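Local coordinates for protein PTS system, IIA component (Enterococcus faecalis, PDB 3BED) that probably accepts and passes on a phosphoryl group as the IIA component of a mannose/sorbose-type sugar phosphotransferase system, at residues 7-12 with 62-67; 55-60 with 84-89; 15-20 with 93-98. One frame throughout, in Å; residues are numbered along the deposited sequence.

The three contacts run from the middle of a four-stranded parallel sheet to its two ends. Contact 1 joins the two central strands, its centre about 5 Å from the centre of the chain. Contact 2, centred about 10 Å away, lies at the end where strands 64-68 and 89-93 begin; Ile-9 CD1 touches Leu-56 CD2 at 3.7 Å. Contact 3, about 12 Å from contact 1, lies where the strands finish, and Ser-12 OG bonds Ala-17 N at 2.9 Å. This end also carries the subunit interface and, as in relatives of the EIIA-man family, probably the phosphorylation site. The centres of contacts 2 and 3 are about 21 Å apart.

Contact 1. Residues 7-12 with 62-67; sequences KLILMS and VPTLVL
The central pair of strands in an open alpha/beta sheet, both running in the same direction, forms this contact. Five backbone hydrogen bonds join them, with Lys-7, Ile-9 and Met-11 each donating and the first two also accepting. The straightest runs from Leu-65 N to Lys-7 O at 2.7 Å (167° at the hydrogen), nearly along the C=O axis, whereas Lys-7 N meets a lone pair of Pro-63 O at 2.9 Å. CA-H...O contacts fill the intervals. On one face Leu-10 and Leu-67 lie side by side: the CD2 branch of Leu-10 presses on Leu-67 CB at 3.6 Å, and Leu-8 CD2 leans more loosely on Leu-65 CB. On the other face Ile-9, extended beyond CG1 (chi2 175°), crosses Thr-64 obliquely to set CD1 3.7 Å from its CG2. The Thr-64 hydroxyl instead turns back to Val-62 O, which it meets from above the carbonyl plane. Further along, the SE atom of selenomethionine Met-11 rests on Val-66 CG1. Helix 44-59 covers Ile-9 and Met-11, helix 111-124 covers Leu-65 and Leu-67 on the opposite face, and strands 35-39 and 89-93 flank the pair.

Contact 2. Residues 55-60 with 84-89; sequences ILKEAG and GTYPQL
Leu-56 lies across the aromatic ring of Tyr-86, and this one CH-pi packing accounts for most of the contact. Its CB sits over one face in a CH-pi contact, 3.9 Å from the ring centroid and 25° off the normal, displaced toward the rim so that its nearest atom is Tyr-86 CZ at 3.5 Å. With CG anti to the carbonyl carbon (chi1 -66°), the leucine carries CD1 along the ring to within 3.7 Å of both CD2 and CE2 of Tyr-86. The same methyl also reaches Leu-89 CD2, at 4.1 Å, so Leu-56 bridges the ring and the start of strand 89-93. Ala-82 of helix 74-82 and Ile-9 of strand 7-13 close in around it on the inner side. The contact thus joins the last turn of helix 44-59 to the connection between helix 74-82 and strand 89-93, within the alternating helix-strand order of the fold. A type I turn from Tyr-86 to Leu-89, closed by the bond from Leu-89 N to Tyr-86 O at 3.2 Å, directs the chain from the ring into the strand. Toward solvent the packing thins. The Tyr-86 OH lies 3.5 Å from Lys-57 N without a hydrogen bond and 3.6 Å from CG of that exposed lysine, whose extended chain crosses the tyrosine side chain at about a right angle and carries NZ away. Gly-60, which leaves the helix with positive phi (62°), approaches the other end of the ring by its carbonyl O, 4.1 Å from Tyr-86 CD1. No hydrogen bond links the two segments.

Contact 3. Residues 15-20 with 93-98; sequences RMAEET and AGLNLA
The first turn of helix 16-28 meets the loop from strand 89-93 into helix 97-105 at the end of the sheet where its parallel strands finish, within the dimer interface. Leu-95 is the centre of the contact. Its CG is anti to the backbone N, and the two branches divide the work: CD1 meets Thr-20 CG2 tip to tip at 4.2 Å, while CD2 faces Ala-17 CB at 4.4 Å. Leu-97 adds its CD1, 3.9 Å from Thr-20 O, and the extended selenomethionine Met-16 brings CE to 4.0 Å from Leu-95 O and also packs on Thr-20 of the second subunit. The rotamer of Thr-20 that turns OG1 back to Met-16 O at 2.6 Å (chi1 -58°) leaves CG2 directed at the leucine; Met-16 O also accepts Thr-20 N. On the far side of the turn, Arg-15, at the N-cap position, is held by two acids. Its NE pairs with Glu-18 OE1 at 2.5 Å, and NH1 and NH2 grip Glu-19 OE2 end-on, tilted from the guanidinium plane; NH1 has a second salt bridge to Glu-19 of the other subunit. Asn-96 caps helix 97-105 through OD1 to Met-99 N, and its ND2 bonds both Gly-122 O of its own chain and Gly-94 O of the other subunit. The two segments thus meet by van der Waals packing, methyl on methyl and methyl on carbonyl oxygen, with no hydrogen bond between them, and Arg-15, reaching Glu-19 of both subunits, would be expected to favour the ionised form of these acids.

Contact 1. Residues 7-12 with 62-67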
ATOM      1  N   LYS A   7     -20.222  -0.507  -1.931  1.00 21.01           N
ATOM      2  CA  LYS A   7     -19.342  -1.088  -2.938  1.00 21.97           C
ATOM      3  C   LYS A   7     -17.909  -0.523  -2.788  1.00 22.09           C
ATOM      4  O   LYS A   7     -17.727   0.643  -2.379  1.00 23.40           O
ATOM      5  CB  LYS A   7     -19.856  -0.835  -4.341  1.00 22.22           C
ATOM      6  CG  LYS A   7     -21.236  -1.528  -4.570  1.00 25.87           C
ATOM      7  CD  LYS A   7     -21.069  -3.039  -4.824  1.00 27.81           C
ATOM      8  CE  LYS A   7     -22.406  -3.778  -4.767  1.00 29.26           C
ATOM      9  NZ  LYS A   7     -22.256  -5.159  -4.240  1.00 34.39           N
ATOM     10  N   LEU A   8     -16.925  -1.370  -3.071  1.00 19.61           N
ATOM     11  CA  LEU A   8     -15.503  -0.956  -2.993  1.00 19.16           C
ATOM     12  C   LEU A   8     -14.872  -0.879  -4.361  1.00 17.85           C
ATOM     13  O   LEU A   8     -15.138  -1.719  -5.262  1.00 17.97           O
ATOM     14  CB  LEU A   8     -14.690  -1.911  -2.125  1.00 19.40           C
ATOM     15  CG  LEU A   8     -15.149  -2.063  -0.686  1.00 21.32           C
ATOM     16  CD1 LEU A   8     -14.252  -3.116  -0.032  1.00 23.94           C
ATOM     17  CD2 LEU A   8     -15.099  -0.749   0.079  1.00 23.86           C
ATOM     18  N   ILE A   9     -14.012   0.130  -4.515  1.00 17.63           N
ATOM     19  CA  ILE A   9     -13.243   0.304  -5.747  1.00 17.00           C
ATOM     20  C   ILE A   9     -11.829   0.619  -5.276  1.00 17.82           C
ATOM     21  O   ILE A   9     -11.642   1.551  -4.494  1.00 18.48           O
ATOM     22  CB  ILE A   9     -13.769   1.463  -6.602  1.00 16.88           C
ATOM     23  CG1 ILE A   9     -15.259   1.255  -6.961  1.00 17.80           C
ATOM     24  CG2 ILE A   9     -12.875   1.589  -7.891  1.00 17.91           C
ATOM     25  CD1 ILE A   9     -15.901   2.403  -7.715  1.00 18.61           C
ATOM     26  N   LEU A  10     -10.843  -0.096  -5.785  1.00 16.66           N
ATOM     27  CA  LEU A  10      -9.431   0.291  -5.491  1.00 17.07           C
ATOM     28  C   LEU A  10      -8.848   0.850  -6.760  1.00 17.01           C
ATOM     29  O   LEU A  10      -9.017   0.268  -7.817  1.00 17.49           O
ATOM     30  CB  LEU A  10      -8.599  -0.936  -5.026  1.00 17.55           C
ATOM     31  CG  LEU A  10      -9.161  -1.845  -3.910  1.00 19.65           C
ATOM     32  CD1 LEU A  10      -8.113  -2.855  -3.507  1.00 20.89           C
ATOM     33  CD2 LEU A  10      -9.610  -1.025  -2.718  1.00 20.03           C
HETATM   34  N   MSE A  11      -8.132   1.970  -6.648  1.00 17.33           N
HETATM   35  CA  MSE A  11      -7.619   2.661  -7.827  1.00 17.29           C
HETATM   36  C   MSE A  11      -6.186   3.007  -7.614  1.00 16.46           C
HETATM   37  O   MSE A  11      -5.797   3.485  -6.535  1.00 16.62           O
HETATM   38  CB  MSE A  11      -8.370   3.992  -8.067  1.00 18.57           C
HETATM   39  CG  MSE A  11      -9.833   3.825  -8.289  1.00 17.24           C
HETATM   40 SE   MSE A  11     -10.646   5.527  -8.859  0.75 22.74          SE
HETATM   41  CE  MSE A  11      -9.883   5.748 -10.526  1.00 17.99           C
ATOM     42  N   SER A  12      -5.395   2.815  -8.677  1.00 15.37           N
ATOM     43  CA  SER A  12      -3.983   3.195  -8.548  1.00 15.33           C
ATOM     44  C   SER A  12      -3.316   3.503  -9.852  1.00 15.80           C
ATOM     45  O   SER A  12      -3.826   3.124 -10.922  1.00 16.81           O
ATOM     46  CB  SER A  12      -3.137   2.073  -7.889  1.00 15.65           C
ATOM     47  OG  SER A  12      -2.966   0.933  -8.728  1.00 16.03           O
ATOM     48  N   VAL A  62     -25.419   3.943  -5.755  1.00 23.04           N
ATOM     49  CA  VAL A  62     -25.210   3.053  -4.626  0.60 22.74           C
ATOM     50  C   VAL A  62     -24.060   3.571  -3.744  1.00 22.36           C
ATOM     51  O   VAL A  62     -23.071   4.075  -4.268  1.00 22.62           O
ATOM     52  CB  VAL A  62     -24.925   1.640  -5.150  0.60 23.14           C
ATOM     53  CG1 VAL A  62     -23.767   1.644  -6.137  0.60 24.54           C
ATOM     54  CG2 VAL A  62     -24.727   0.645  -4.017  0.60 23.07           C
ATOM     55  N   PRO A  63     -24.184   3.487  -2.409  1.00 20.47           N
ATOM     56  CA  PRO A  63     -23.027   3.866  -1.569  1.00 20.60           C
ATOM     57  C   PRO A  63     -21.767   3.122  -1.988  1.00 20.78           C
ATOM     58  O   PRO A  63     -21.780   1.897  -2.194  1.00 21.08           O
ATOM     59  CB  PRO A  63     -23.468   3.458  -0.158  1.00 21.03           C
ATOM     60  CG  PRO A  63     -24.973   3.628  -0.216  1.00 22.88           C
ATOM     61  CD  PRO A  63     -25.355   3.108  -1.575  1.00 20.03           C
ATOM     62  N   THR A  64     -20.711   3.900  -2.212  1.00 20.58           N
ATOM     63  CA  THR A  64     -19.477   3.385  -2.792  1.00 20.96           C
ATOM     64  C   THR A  64     -18.272   4.058  -2.184  1.00 20.73           C
ATOM     65  O   THR A  64     -18.309   5.263  -1.937  1.00 20.70           O
ATOM     66  CB  THR A  64     -19.467   3.659  -4.303  1.00 21.06           C
ATOM     67  OG1 THR A  64     -20.550   2.934  -4.926  1.00 21.02           O
ATOM     68  CG2 THR A  64     -18.135   3.195  -4.912  1.00 22.19           C
ATOM     69  N   LEU A  65     -17.202   3.298  -1.919  1.00 20.51           N
ATOM     70  CA  LEU A  65     -15.962   3.896  -1.437  0.50 20.44           C
ATOM     71  C   LEU A  65     -14.839   3.550  -2.383  1.00 19.97           C
ATOM     72  O   LEU A  65     -14.632   2.373  -2.723  1.00 19.42           O
ATOM     73  CB  LEU A  65     -15.642   3.330  -0.074  0.50 20.78           C
ATOM     74  CG  LEU A  65     -14.439   3.863   0.670  0.50 22.54           C
ATOM     75  CD1 LEU A  65     -14.387   5.370   0.690  0.50 19.04           C
ATOM     76  CD2 LEU A  65     -14.536   3.339   2.087  0.50 22.78           C
ATOM     77  N   VAL A  66     -14.121   4.579  -2.797  1.00 19.02           N
ATOM     78  CA  VAL A  66     -12.892   4.397  -3.567  1.00 17.84           C
ATOM     79  C   VAL A  66     -11.743   4.473  -2.567  1.00 17.38           C
ATOM     80  O   VAL A  66     -11.672   5.409  -1.753  1.00 17.89           O
ATOM     81  CB  VAL A  66     -12.669   5.538  -4.602  1.00 16.78           C
ATOM     82  CG1 VAL A  66     -11.268   5.447  -5.196  1.00 18.51           C
ATOM     83  CG2 VAL A  66     -13.697   5.414  -5.746  1.00 18.04           C
ATOM     84  N   LEU A  67     -10.851   3.492  -2.619  1.00 17.62           N
ATOM     85  CA  LEU A  67      -9.572   3.563  -1.883  1.00 16.68           C
ATOM     86  C   LEU A  67      -8.536   3.842  -2.946  1.00 16.12           C
ATOM     87  O   LEU A  67      -8.304   2.977  -3.814  1.00 14.61           O
ATOM     88  CB  LEU A  67      -9.257   2.240  -1.210  1.00 17.55           C
ATOM     89  CG  LEU A  67     -10.309   1.778  -0.186  1.00 18.38           C
ATOM     90  CD1 LEU A  67      -9.811   0.607   0.642  1.00 20.10           C
ATOM     91  CD2 LEU A  67     -10.799   2.951   0.712  1.00 22.36           C
TER

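Contact 2. Residues 55-60 with 84-89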
ATOM      1  N   ILE A  55     -17.425   1.724 -14.334  1.00 21.60           N
ATOM      2  CA  ILE A  55     -17.753   1.052 -13.091  1.00 22.14           C
ATOM      3  C   ILE A  55     -18.889   1.769 -12.363  1.00 21.85           C
ATOM      4  O   ILE A  55     -19.872   1.143 -11.929  1.00 22.56           O
ATOM      5  CB  ILE A  55     -16.515   1.033 -12.189  1.00 22.48           C
ATOM      6  CG1 ILE A  55     -15.437   0.138 -12.825  1.00 22.65           C
ATOM      7  CG2 ILE A  55     -16.881   0.557 -10.787  1.00 23.51           C
ATOM      8  CD1 ILE A  55     -14.050   0.340 -12.221  1.00 22.43           C
ATOM      9  N   LEU A  56     -18.796   3.091 -12.253  1.00 22.02           N
ATOM     10  CA  LEU A  56     -19.810   3.850 -11.488  1.00 20.93           C
ATOM     11  C   LEU A  56     -21.168   3.856 -12.202  1.00 23.33           C
ATOM     12  O   LEU A  56     -22.222   3.824 -11.540  1.00 24.06           O
ATOM     13  CB  LEU A  56     -19.365   5.279 -11.247  1.00 20.77           C
ATOM     14  CG  LEU A  56     -18.131   5.482 -10.336  1.00 19.46           C
ATOM     15  CD1 LEU A  56     -17.826   6.966 -10.208  1.00 20.04           C
ATOM     16  CD2 LEU A  56     -18.279   4.891  -8.949  1.00 20.64           C
ATOM     17  N   LYS A  57     -21.131   3.897 -13.524  1.00 24.51           N
ATOM     18  CA  LYS A  57     -22.374   3.891 -14.316  0.70 26.56           C
ATOM     19  C   LYS A  57     -23.084   2.563 -14.186  1.00 27.95           C
ATOM     20  O   LYS A  57     -24.329   2.521 -14.128  1.00 29.46           O
ATOM     21  CB  LYS A  57     -22.101   4.170 -15.787  0.70 26.94           C
ATOM     22  CG  LYS A  57     -21.761   5.603 -16.089  0.70 28.80           C
ATOM     23  CD  LYS A  57     -21.446   5.796 -17.581  0.70 30.67           C
ATOM     24  CE  LYS A  57     -20.937   7.211 -17.873  0.70 32.74           C
ATOM     25  NZ  LYS A  57     -20.389   7.301 -19.293  0.70 34.43           N
ATOM     26  N   GLU A  58     -22.303   1.486 -14.153  1.00 28.93           N
ATOM     27  CA  GLU A  58     -22.840   0.140 -14.030  0.60 30.55           C
ATOM     28  C   GLU A  58     -23.572  -0.010 -12.690  1.00 30.35           C
ATOM     29  O   GLU A  58     -24.626  -0.671 -12.625  1.00 31.11           O
ATOM     30  CB  GLU A  58     -21.722  -0.900 -14.176  0.60 30.99           C
ATOM     31  CG  GLU A  58     -22.106  -2.335 -13.778  0.60 30.53           C
ATOM     32  CD  GLU A  58     -23.024  -3.024 -14.782  0.60 38.88           C
ATOM     33  OE1 GLU A  58     -23.234  -2.492 -15.897  0.60 31.83           O
ATOM     34  OE2 GLU A  58     -23.531  -4.111 -14.442  0.60 33.45           O
ATOM     35  N   ALA A  59     -23.037   0.599 -11.631  1.00 29.41           N
ATOM     36  CA  ALA A  59     -23.595   0.440 -10.290  1.00 29.03           C
ATOM     37  C   ALA A  59     -24.713   1.429  -9.928  1.00 29.11           C
ATOM     38  O   ALA A  59     -25.524   1.163  -9.008  1.00 29.92           O
ATOM     39  CB  ALA A  59     -22.483   0.489  -9.231  1.00 29.23           C
ATOM     40  N   GLY A  60     -24.785   2.548 -10.635  1.00 27.45           N
ATOM     41  CA  GLY A  60     -25.737   3.608 -10.289  1.00 26.53           C
ATOM     42  C   GLY A  60     -25.523   4.229  -8.909  1.00 25.26           C
ATOM     43  O   GLY A  60     -24.389   4.223  -8.372  1.00 25.84           O
ATOM     44  N   GLY A  84     -18.793  14.690  -7.608  1.00 23.40           N
ATOM     45  CA  GLY A  84     -19.741  15.756  -7.972  1.00 24.94           C
ATOM     46  C   GLY A  84     -20.974  15.238  -8.686  1.00 25.78           C
ATOM     47  O   GLY A  84     -21.998  15.957  -8.799  1.00 28.31           O
ATOM     48  N   THR A  85     -20.869  14.019  -9.196  1.00 24.47           N
ATOM     49  CA  THR A  85     -21.949  13.355  -9.904  1.00 25.01           C
ATOM     50  C   THR A  85     -22.638  12.305  -9.019  1.00 24.27           C
ATOM     51  O   THR A  85     -23.857  12.114  -9.122  1.00 24.57           O
ATOM     52  CB  THR A  85     -21.400  12.699 -11.171  1.00 25.80           C
ATOM     53  OG1 THR A  85     -20.916  13.724 -12.041  1.00 29.24           O
ATOM     54  CG2 THR A  85     -22.465  11.870 -11.905  1.00 27.46           C
ATOM     55  N   TYR A  86     -21.856  11.623  -8.170  1.00 22.35           N
ATOM     56  CA  TYR A  86     -22.331  10.460  -7.372  1.00 21.72           C
ATOM     57  C   TYR A  86     -22.377  10.815  -5.914  1.00 21.97           C
ATOM     58  O   TYR A  86     -21.354  10.800  -5.233  1.00 22.96           O
ATOM     59  CB  TYR A  86     -21.420   9.237  -7.612  1.00 21.26           C
ATOM     60  CG  TYR A  86     -21.561   8.678  -9.004  1.00 20.60           C
ATOM     61  CD1 TYR A  86     -22.539   7.717  -9.301  1.00 19.55           C
ATOM     62  CD2 TYR A  86     -20.767   9.168 -10.053  1.00 19.82           C
ATOM     63  CE1 TYR A  86     -22.678   7.238 -10.596  1.00 20.98           C
ATOM     64  CE2 TYR A  86     -20.898   8.693 -11.356  1.00 22.56           C
ATOM     65  CZ  TYR A  86     -21.877   7.741 -11.615  1.00 22.66           C
ATOM     66  OH  TYR A  86     -22.076   7.211 -12.859  1.00 25.47           O
ATOM     67  N   PRO A  87     -23.576  11.156  -5.400  1.00 22.51           N
ATOM     68  CA  PRO A  87     -23.663  11.716  -4.055  1.00 21.79           C
ATOM     69  C   PRO A  87     -23.356  10.730  -2.908  1.00 21.84           C
ATOM     70  O   PRO A  87     -23.099  11.139  -1.755  1.00 22.64           O
ATOM     71  CB  PRO A  87     -25.137  12.173  -3.966  1.00 21.68           C
ATOM     72  CG  PRO A  87     -25.869  11.339  -4.915  1.00 23.89           C
ATOM     73  CD  PRO A  87     -24.905  11.068  -6.049  1.00 22.84           C
ATOM     74  N   GLN A  88     -23.339   9.438  -3.207  1.00 21.82           N
ATOM     75  CA  GLN A  88     -23.026   8.467  -2.159  1.00 20.96           C
ATOM     76  C   GLN A  88     -21.661   7.806  -2.355  1.00 21.40           C
ATOM     77  O   GLN A  88     -21.409   6.741  -1.788  1.00 21.94           O
ATOM     78  CB  GLN A  88     -24.124   7.405  -2.091  1.00 21.59           C
ATOM     79  CG  GLN A  88     -25.538   8.006  -1.911  1.00 21.57           C
ATOM     80  CD  GLN A  88     -26.530   6.980  -1.477  1.00 26.73           C
ATOM     81  OE1 GLN A  88     -27.189   6.382  -2.309  1.00 29.32           O
ATOM     82  NE2 GLN A  88     -26.586   6.710  -0.176  1.00 27.98           N
ATOM     83  N   LEU A  89     -20.799   8.462  -3.153  1.00 20.66           N
ATOM     84  CA  LEU A  89     -19.428   8.025  -3.351  1.00 19.64           C
ATOM     85  C   LEU A  89     -18.533   8.790  -2.412  1.00 19.34           C
ATOM     86  O   LEU A  89     -18.676  10.011  -2.281  1.00 20.20           O
ATOM     87  CB  LEU A  89     -19.008   8.337  -4.796  1.00 20.46           C
ATOM     88  CG  LEU A  89     -17.507   8.165  -5.132  1.00 20.01           C
ATOM     89  CD1 LEU A  89     -17.122   6.692  -5.056  1.00 21.51           C
ATOM     90  CD2 LEU A  89     -17.205   8.711  -6.522  1.00 20.00           C
TER

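Contact 3. Residues 15-20 with 93-98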
ATOM      1  N   ARG A  15      -0.623  -1.343 -11.504  1.00 16.49           N
ATOM      2  CA  ARG A  15      -1.383  -2.542 -11.053  1.00 18.49           C
ATOM      3  C   ARG A  15      -1.283  -2.720  -9.555  1.00 17.11           C
ATOM      4  O   ARG A  15      -1.602  -3.775  -9.051  1.00 17.25           O
ATOM      5  CB  ARG A  15      -0.880  -3.816 -11.748  1.00 18.91           C
ATOM      6  CG  ARG A  15      -1.065  -3.882 -13.270  1.00 22.93           C
ATOM      7  CD  ARG A  15      -0.424  -5.178 -13.820  1.00 25.11           C
ATOM      8  NE  ARG A  15      -1.179  -6.396 -13.490  1.00 33.65           N
ATOM      9  CZ  ARG A  15      -0.856  -7.328 -12.585  1.00 40.50           C
ATOM     10  NH1 ARG A  15       0.239  -7.253 -11.846  1.00 40.69           N
ATOM     11  NH2 ARG A  15      -1.652  -8.369 -12.418  1.00 41.88           N
HETATM   12  N   MSE A  16      -0.877  -1.671  -8.829  1.00 16.41           N
HETATM   13  CA  MSE A  16      -0.774  -1.805  -7.395  1.00 16.95           C
HETATM   14  C   MSE A  16      -2.144  -2.157  -6.740  1.00 16.99           C
HETATM   15  O   MSE A  16      -2.220  -2.999  -5.813  1.00 16.58           O
HETATM   16  CB  MSE A  16      -0.225  -0.499  -6.799  1.00 17.78           C
HETATM   17  CG  MSE A  16      -0.130  -0.525  -5.298  1.00 18.58           C
HETATM   18 SE   MSE A  16       0.393   1.244  -4.676  0.75 23.04          SE
HETATM   19  CE  MSE A  16       0.602   0.840  -2.759  1.00 21.02           C
ATOM     20  N   ALA A  17      -3.205  -1.469  -7.178  1.00 16.16           N
ATOM     21  CA  ALA A  17      -4.530  -1.722  -6.578  1.00 17.51           C
ATOM     22  C   ALA A  17      -4.933  -3.159  -6.888  1.00 17.93           C
ATOM     23  O   ALA A  17      -5.448  -3.869  -6.022  1.00 18.14           O
ATOM     24  CB  ALA A  17      -5.589  -0.765  -7.123  1.00 18.18           C
ATOM     25  N   GLU A  18      -4.730  -3.578  -8.140  1.00 18.73           N
ATOM     26  CA  GLU A  18      -5.073  -4.932  -8.564  0.50 19.10           C
ATOM     27  C   GLU A  18      -4.443  -5.961  -7.629  1.00 18.45           C
ATOM     28  O   GLU A  18      -5.103  -6.869  -7.149  1.00 18.66           O
ATOM     29  CB  GLU A  18      -4.549  -5.153  -9.977  0.50 20.59           C
ATOM     30  CG  GLU A  18      -4.790  -6.508 -10.527  0.50 22.50           C
ATOM     31  CD  GLU A  18      -4.674  -6.486 -12.028  0.50 28.95           C
ATOM     32  OE1 GLU A  18      -3.535  -6.431 -12.530  0.50 24.56           O
ATOM     33  OE2 GLU A  18      -5.718  -6.505 -12.705  0.50 26.88           O
ATOM     34  N   GLU A  19      -3.134  -5.814  -7.390  1.00 17.54           N
ATOM     35  CA  GLU A  19      -2.455  -6.808  -6.563  1.00 16.53           C
ATOM     36  C   GLU A  19      -2.788  -6.649  -5.085  1.00 17.56           C
ATOM     37  O   GLU A  19      -2.698  -7.606  -4.336  1.00 18.26           O
ATOM     38  CB  GLU A  19      -0.919  -6.756  -6.779  1.00 17.19           C
ATOM     39  CG  GLU A  19      -0.530  -7.149  -8.216  1.00 18.68           C
ATOM     40  CD  GLU A  19      -0.861  -8.607  -8.542  1.00 22.12           C
ATOM     41  OE1 GLU A  19      -1.178  -9.411  -7.612  1.00 23.20           O
ATOM     42  OE2 GLU A  19      -0.832  -8.945  -9.754  1.00 26.28           O
ATOM     43  N   THR A  20      -3.140  -5.431  -4.673  1.00 16.75           N
ATOM     44  CA  THR A  20      -3.607  -5.233  -3.299  1.00 15.99           C
ATOM     45  C   THR A  20      -4.880  -6.056  -3.057  1.00 16.63           C
ATOM     46  O   THR A  20      -4.998  -6.720  -2.007  1.00 16.52           O
ATOM     47  CB  THR A  20      -3.836  -3.747  -2.989  1.00 16.00           C
ATOM     48  OG1 THR A  20      -2.612  -3.036  -3.210  1.00 17.50           O
ATOM     49  CG2 THR A  20      -4.208  -3.564  -1.527  1.00 17.28           C
ATOM     50  N   ALA A  93      -7.636   8.276   0.402  1.00 16.60           N
ATOM     51  CA  ALA A  93      -6.316   8.089  -0.248  1.00 16.57           C
ATOM     52  C   ALA A  93      -5.330   7.425   0.723  1.00 16.19           C
ATOM     53  O   ALA A  93      -5.602   7.376   1.930  1.00 16.40           O
ATOM     54  CB  ALA A  93      -5.752   9.461  -0.701  1.00 16.83           C
ATOM     55  N   GLY A  94      -4.199   6.917   0.191  1.00 15.02           N
ATOM     56  CA  GLY A  94      -3.155   6.327   1.009  1.00 15.37           C
ATOM     57  C   GLY A  94      -3.278   4.811   1.143  1.00 14.53           C
ATOM     58  O   GLY A  94      -2.735   4.241   2.081  1.00 15.67           O
ATOM     59  N   LEU A  95      -3.943   4.150   0.179  1.00 14.78           N
ATOM     60  CA  LEU A  95      -4.201   2.702   0.265  1.00 14.40           C
ATOM     61  C   LEU A  95      -3.015   1.903   0.742  1.00 15.00           C
ATOM     62  O   LEU A  95      -1.941   1.975   0.146  1.00 15.34           O
ATOM     63  CB  LEU A  95      -4.537   2.196  -1.149  1.00 14.62           C
ATOM     64  CG  LEU A  95      -4.770   0.709  -1.416  1.00 15.77           C
ATOM     65  CD1 LEU A  95      -5.899   0.140  -0.570  1.00 15.90           C
ATOM     66  CD2 LEU A  95      -5.040   0.440  -2.945  1.00 17.23           C
ATOM     67  N   ASN A  96      -3.225   1.132   1.817  1.00 15.92           N
ATOM     68  CA  ASN A  96      -2.284   0.128   2.239  1.00 14.48           C
ATOM     69  C   ASN A  96      -3.083  -1.143   2.545  1.00 15.33           C
ATOM     70  O   ASN A  96      -4.344  -1.151   2.486  1.00 14.75           O
ATOM     71  CB  ASN A  96      -1.396   0.568   3.420  1.00 15.86           C
ATOM     72  CG  ASN A  96      -2.203   1.112   4.577  1.00 14.53           C
ATOM     73  OD1 ASN A  96      -3.394   0.761   4.748  1.00 14.21           O
ATOM     74  ND2 ASN A  96      -1.548   2.008   5.399  1.00 14.77           N
ATOM     75  N   LEU A  97      -2.358  -2.223   2.775  1.00 13.42           N
ATOM     76  CA  LEU A  97      -3.042  -3.519   2.872  1.00 14.71           C
ATOM     77  C   LEU A  97      -3.999  -3.560   4.060  1.00 14.59           C
ATOM     78  O   LEU A  97      -5.064  -4.184   3.964  1.00 17.41           O
ATOM     79  CB  LEU A  97      -2.016  -4.645   2.982  1.00 13.98           C
ATOM     80  CG  LEU A  97      -2.599  -6.076   2.860  1.00 13.60           C
ATOM     81  CD1 LEU A  97      -3.458  -6.295   1.597  1.00 14.42           C
ATOM     82  CD2 LEU A  97      -1.452  -7.056   2.850  1.00 15.51           C
ATOM     83  N   ALA A  98      -3.636  -2.943   5.183  1.00 15.37           N
ATOM     84  CA  ALA A  98      -4.528  -3.011   6.310  1.00 15.74           C
ATOM     85  C   ALA A  98      -5.877  -2.389   5.955  1.00 16.87           C
ATOM     86  O   ALA A  98      -6.934  -2.866   6.405  1.00 17.00           O
ATOM     87  CB  ALA A  98      -3.903  -2.289   7.514  1.00 16.89           C
TER